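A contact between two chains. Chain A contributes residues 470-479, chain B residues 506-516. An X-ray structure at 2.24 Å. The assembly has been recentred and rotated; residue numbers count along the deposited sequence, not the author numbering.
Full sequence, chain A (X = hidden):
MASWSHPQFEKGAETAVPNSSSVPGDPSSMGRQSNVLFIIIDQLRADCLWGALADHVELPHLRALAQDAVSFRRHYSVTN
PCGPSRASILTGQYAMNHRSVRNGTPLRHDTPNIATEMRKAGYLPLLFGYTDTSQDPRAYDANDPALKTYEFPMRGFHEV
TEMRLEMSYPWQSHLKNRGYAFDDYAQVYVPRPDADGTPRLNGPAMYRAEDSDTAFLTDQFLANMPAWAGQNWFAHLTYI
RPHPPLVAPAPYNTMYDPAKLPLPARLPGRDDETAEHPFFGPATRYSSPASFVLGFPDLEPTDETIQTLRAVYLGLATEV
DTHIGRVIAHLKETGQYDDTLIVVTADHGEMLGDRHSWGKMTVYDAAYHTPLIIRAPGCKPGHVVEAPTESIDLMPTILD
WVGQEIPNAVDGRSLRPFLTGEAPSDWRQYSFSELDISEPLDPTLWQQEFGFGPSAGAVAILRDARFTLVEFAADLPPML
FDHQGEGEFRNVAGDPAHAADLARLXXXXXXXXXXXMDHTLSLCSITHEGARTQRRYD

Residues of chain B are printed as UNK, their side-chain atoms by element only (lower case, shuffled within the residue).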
# COMPACT_ATOMS: atom_id res chain seq x y z
N VAL A 470 -1.88 34.88 -22.61
CA VAL A 470 -2.77 33.72 -22.50
C VAL A 470 -2.40 32.78 -23.66
O VAL A 470 -2.38 33.20 -24.81
CB VAL A 470 -4.28 34.08 -22.49
CG1 VAL A 470 -5.15 32.82 -22.46
CG2 VAL A 470 -4.63 35.01 -21.32
N GLU A 471 -2.08 31.51 -23.35
CA GLU A 471 -1.77 30.50 -24.37
C GLU A 471 -2.64 29.28 -24.18
O GLU A 471 -2.83 28.81 -23.05
CB GLU A 471 -0.29 30.10 -24.32
CG GLU A 471 0.66 31.21 -24.75
CD GLU A 471 0.94 31.34 -26.23
OE1 GLU A 471 0.23 30.71 -27.04
OE2 GLU A 471 1.89 32.08 -26.58
N PHE A 472 -3.17 28.75 -25.29
CA PHE A 472 -4.05 27.56 -25.33
C PHE A 472 -3.31 26.32 -25.85
O PHE A 472 -2.51 26.43 -26.78
CB PHE A 472 -5.25 27.83 -26.27
CG PHE A 472 -6.16 28.93 -25.80
CD1 PHE A 472 -5.92 30.26 -26.15
CD2 PHE A 472 -7.23 28.65 -24.97
CE1 PHE A 472 -6.74 31.28 -25.68
CE2 PHE A 472 -8.07 29.67 -24.51
CZ PHE A 472 -7.82 30.97 -24.88
N ALA A 473 -3.63 25.12 -25.29
CA ALA A 473 -3.13 23.82 -25.73
C ALA A 473 -3.82 23.51 -27.08
O ALA A 473 -3.20 22.98 -27.99
CB ALA A 473 -3.48 22.74 -24.71
N ALA A 474 -5.12 23.89 -27.19
CA ALA A 474 -5.93 23.76 -28.39
C ALA A 474 -5.49 24.81 -29.45
O ALA A 474 -4.77 25.76 -29.13
CB ALA A 474 -7.39 23.96 -28.04
N ASP A 475 -5.92 24.62 -30.70
CA ASP A 475 -5.57 25.50 -31.80
C ASP A 475 -6.31 26.85 -31.81
O ASP A 475 -6.95 27.22 -32.80
CB ASP A 475 -5.67 24.77 -33.14
CG ASP A 475 -4.37 24.81 -33.90
OD1 ASP A 475 -4.14 25.82 -34.62
OD2 ASP A 475 -3.53 23.88 -33.72
N LEU A 476 -6.20 27.58 -30.69
CA LEU A 476 -6.77 28.92 -30.49
C LEU A 476 -5.62 29.89 -30.32
O LEU A 476 -4.66 29.57 -29.63
CB LEU A 476 -7.66 28.95 -29.24
CG LEU A 476 -9.02 28.27 -29.33
CD1 LEU A 476 -9.68 28.25 -27.97
CD2 LEU A 476 -9.94 28.97 -30.35
N PRO A 477 -5.66 31.09 -30.96
CA PRO A 477 -4.53 32.01 -30.84
C PRO A 477 -4.28 32.58 -29.44
O PRO A 477 -5.19 32.64 -28.61
CB PRO A 477 -4.86 33.12 -31.87
CG PRO A 477 -6.32 33.07 -32.03
CD PRO A 477 -6.70 31.63 -31.87
N PRO A 478 -3.03 33.04 -29.16
CA PRO A 478 -2.77 33.65 -27.84
C PRO A 478 -3.50 34.98 -27.63
O PRO A 478 -4.04 35.57 -28.57
CB PRO A 478 -1.25 33.87 -27.85
CG PRO A 478 -0.87 33.93 -29.27
CD PRO A 478 -1.81 33.02 -30.00
N MET A 479 -3.52 35.43 -26.37
CA MET A 479 -4.03 36.74 -26.00
C MET A 479 -2.85 37.51 -25.44
O MET A 479 -1.97 36.93 -24.81
CB MET A 479 -5.17 36.69 -24.95
CG MET A 479 -6.28 35.73 -25.28
SD MET A 479 -7.69 36.01 -24.22
CE MET A 479 -8.55 34.47 -24.38
N UNK B 506 8.13 27.05 -31.55
CA UNK B 506 8.14 27.17 -30.09
C UNK B 506 6.71 27.10 -29.51
O UNK B 506 6.51 26.47 -28.46
o UNK B 506 9.43 28.27 -28.37
c UNK B 506 8.87 28.43 -29.66
N UNK B 507 5.71 27.64 -30.23
CA UNK B 507 4.31 27.55 -29.80
C UNK B 507 3.83 26.12 -29.98
O UNK B 507 3.14 25.58 -29.10
c UNK B 507 3.41 28.56 -30.53
n UNK B 507 1.88 30.89 -30.83
n UNK B 507 2.95 32.81 -31.50
c UNK B 507 2.46 32.04 -30.54
n UNK B 507 2.54 32.45 -29.28
c UNK B 507 1.94 28.55 -30.07
c UNK B 507 1.34 29.95 -29.87
N UNK B 508 4.27 25.47 -31.07
CA UNK B 508 3.99 24.07 -31.37
C UNK B 508 4.60 23.17 -30.26
O UNK B 508 3.95 22.23 -29.81
o UNK B 508 5.01 22.90 -35.46
c UNK B 508 4.12 22.36 -33.28
n UNK B 508 3.29 21.46 -35.34
c UNK B 508 4.17 22.27 -34.78
c UNK B 508 4.54 23.72 -32.76
N UNK B 509 5.82 23.52 -29.79
CA UNK B 509 6.51 22.84 -28.68
C UNK B 509 5.78 23.09 -27.34
O UNK B 509 5.64 22.15 -26.56
s UNK B 509 10.43 23.07 -27.25
c UNK B 509 11.24 22.06 -28.49
c UNK B 509 8.73 22.55 -27.47
c UNK B 509 7.97 23.29 -28.57
N UNK B 510 5.34 24.34 -27.09
CA UNK B 510 4.60 24.72 -25.90
C UNK B 510 3.29 23.91 -25.85
O UNK B 510 2.99 23.29 -24.82
c UNK B 510 4.21 26.70 -23.38
c UNK B 510 4.30 26.24 -25.88
c UNK B 510 3.00 28.19 -24.91
c UNK B 510 3.44 26.77 -24.69
N UNK B 511 2.54 23.88 -26.97
CA UNK B 511 1.29 23.11 -27.09
C UNK B 511 1.48 21.62 -26.83
O UNK B 511 0.61 21.03 -26.19
c UNK B 511 -1.01 24.75 -29.70
n UNK B 511 -1.77 26.01 -29.69
n UNK B 511 -1.11 26.67 -31.79
c UNK B 511 -1.78 26.90 -30.67
c UNK B 511 0.63 23.34 -28.45
c UNK B 511 0.00 24.72 -28.58
n UNK B 511 -2.50 28.01 -30.57
N UNK B 512 2.58 21.02 -27.33
CA UNK B 512 2.90 19.60 -27.13
C UNK B 512 3.01 19.25 -25.64
O UNK B 512 2.45 18.25 -25.20
c UNK B 512 5.34 17.17 -26.79
c UNK B 512 4.18 19.19 -27.89
c UNK B 512 4.53 17.75 -27.71
n UNK B 512 5.26 15.83 -27.00
n UNK B 512 3.95 16.77 -28.48
c UNK B 512 4.41 15.63 -28.01
N UNK B 513 3.74 20.08 -24.87
CA UNK B 513 3.89 19.91 -23.43
C UNK B 513 2.53 20.01 -22.74
O UNK B 513 2.23 19.16 -21.90
c UNK B 513 6.23 21.02 -23.46
c UNK B 513 4.85 20.95 -22.83
c UNK B 513 8.74 20.33 -21.45
n UNK B 513 9.56 20.39 -22.50
n UNK B 513 9.07 19.59 -20.40
n UNK B 513 7.61 21.02 -21.45
c UNK B 513 7.13 21.84 -22.57
N UNK B 514 1.71 21.03 -23.10
CA UNK B 514 0.35 21.24 -22.55
C UNK B 514 -0.62 20.11 -22.96
O UNK B 514 -1.50 19.76 -22.17
c UNK B 514 -1.52 25.61 -22.11
c UNK B 514 -0.23 22.58 -23.02
c UNK B 514 0.54 23.80 -22.53
s UNK B 514 -0.10 25.36 -23.17
N UNK B 515 -0.46 19.52 -24.16
CA UNK B 515 -1.33 18.42 -24.63
C UNK B 515 -0.89 17.06 -24.09
O UNK B 515 -1.66 16.11 -24.18
c UNK B 515 -1.86 19.54 -28.27
n UNK B 515 -1.34 20.47 -30.89
c UNK B 515 -2.22 19.48 -26.80
c UNK B 515 -2.35 20.99 -30.21
c UNK B 515 -1.39 18.37 -26.15
n UNK B 515 -2.62 20.57 -28.97
n UNK B 515 -3.09 21.95 -30.76
N UNK B 516 0.33 16.97 -23.55
CA UNK B 516 0.86 15.72 -23.02
C UNK B 516 1.31 15.82 -21.57
O UNK B 516 2.44 15.48 -21.26
n UNK B 516 1.63 15.89 -26.20
o UNK B 516 1.06 13.81 -25.65
c UNK B 516 1.98 15.16 -23.93
c UNK B 516 1.53 14.89 -25.33

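Position 506 carries one carbon ending in one oxygen, the pattern of serine, and does not reach the chain A stretch. Its hydroxyl is hydrogen-bonded elsewhere in the structure: Ser B506.

Position 507 has three carbons, a nitrogen, and a carbon bearing two more nitrogens, one of these lying 2.8 Å from Glu A471 OE2. A long chain ending in a planar group of three nitrogens is arginine. Arg B507 points toward chain A, and its NH1 donates a hydrogen bond to that oxygen, part of a salt bridge. The carboxylate oxygen lies near the guanidinium plane, where the N-H groups point, while Pro A478 CG covers one face, 3.7 Å from Arg B507 NH1.

Position 508 has three carbons, the third carrying one oxygen and one nitrogen, and touches nothing on the chain A stretch: Gln B508. Position 509, two carbons, a sulfur and a carbon unbranched, is also out of reach; this is Met B509, apolar as suits its buried setting.

Position 510 has four carbons forked at the second, and a terminal carbon of 510 lies 3.8 Å from Glu A471 CG. The fork makes it Leu B510, whose CD2 packs on the aliphatic part of an acidic side chain.

Position 511 has three carbons, a nitrogen, and a carbon with two nitrogens; the mid-chain nitrogen of 511 lies 3.0 Å from Phe A472 O, and a terminal one 2.8 Å from Leu A476 O. This is Arg B511. Its CB points sideways, yet arginine spreads several N-H donors over a long chain and so still serves the loop carbonyls: NE donates to Phe A472 O, and NH2 makes a weak hydrogen bond to Leu A476 O. Both oxygens lie at the guanidinium edge; Asp A475 CA lies over one face.

At 512, one carbon leads to a five-membered ring of three carbons and two nitrogens, pointing away from chain A. His B512 ND1 is hydrogen-bonded elsewhere in the structure. Position 513, three carbons, a nitrogen and a carbon with two nitrogens, is out of reach: Arg B513.

Position 514 has two carbons, a sulfur and a carbon in line; the CB of 514 lies 3.7 Å from Ala A473 CB. Met B514 points toward chain A, its CE 3.6 Å from Glu A471 O. The unbranched thioether lies along the backbone where the strand ends.

Position 515 has three carbons, a nitrogen, and a carbon carrying two nitrogens; the mid-chain nitrogen of 515 lies 2.7 Å from Ala A473 O. Arg B515 NE makes a weak hydrogen bond there, and its positive charge answers Asp A475, NH2 forming a salt bridge with Asp A475 OD2 at 3.6 Å. Position 516, two carbons with an oxygen and a nitrogen on the second, makes no contact across: Asn B516, whose ND2 donates to His B512 O at 2.7 Å.

The contact combines apolar packing with polar anchoring. Arg B507, Arg B511 and Arg B515, four residues apart, engage carboxylates and backbone carbonyls, while Leu B510 and Met B514 supply apolar surface.

Chain B, residues 506-516: SRQMLRHRMRN
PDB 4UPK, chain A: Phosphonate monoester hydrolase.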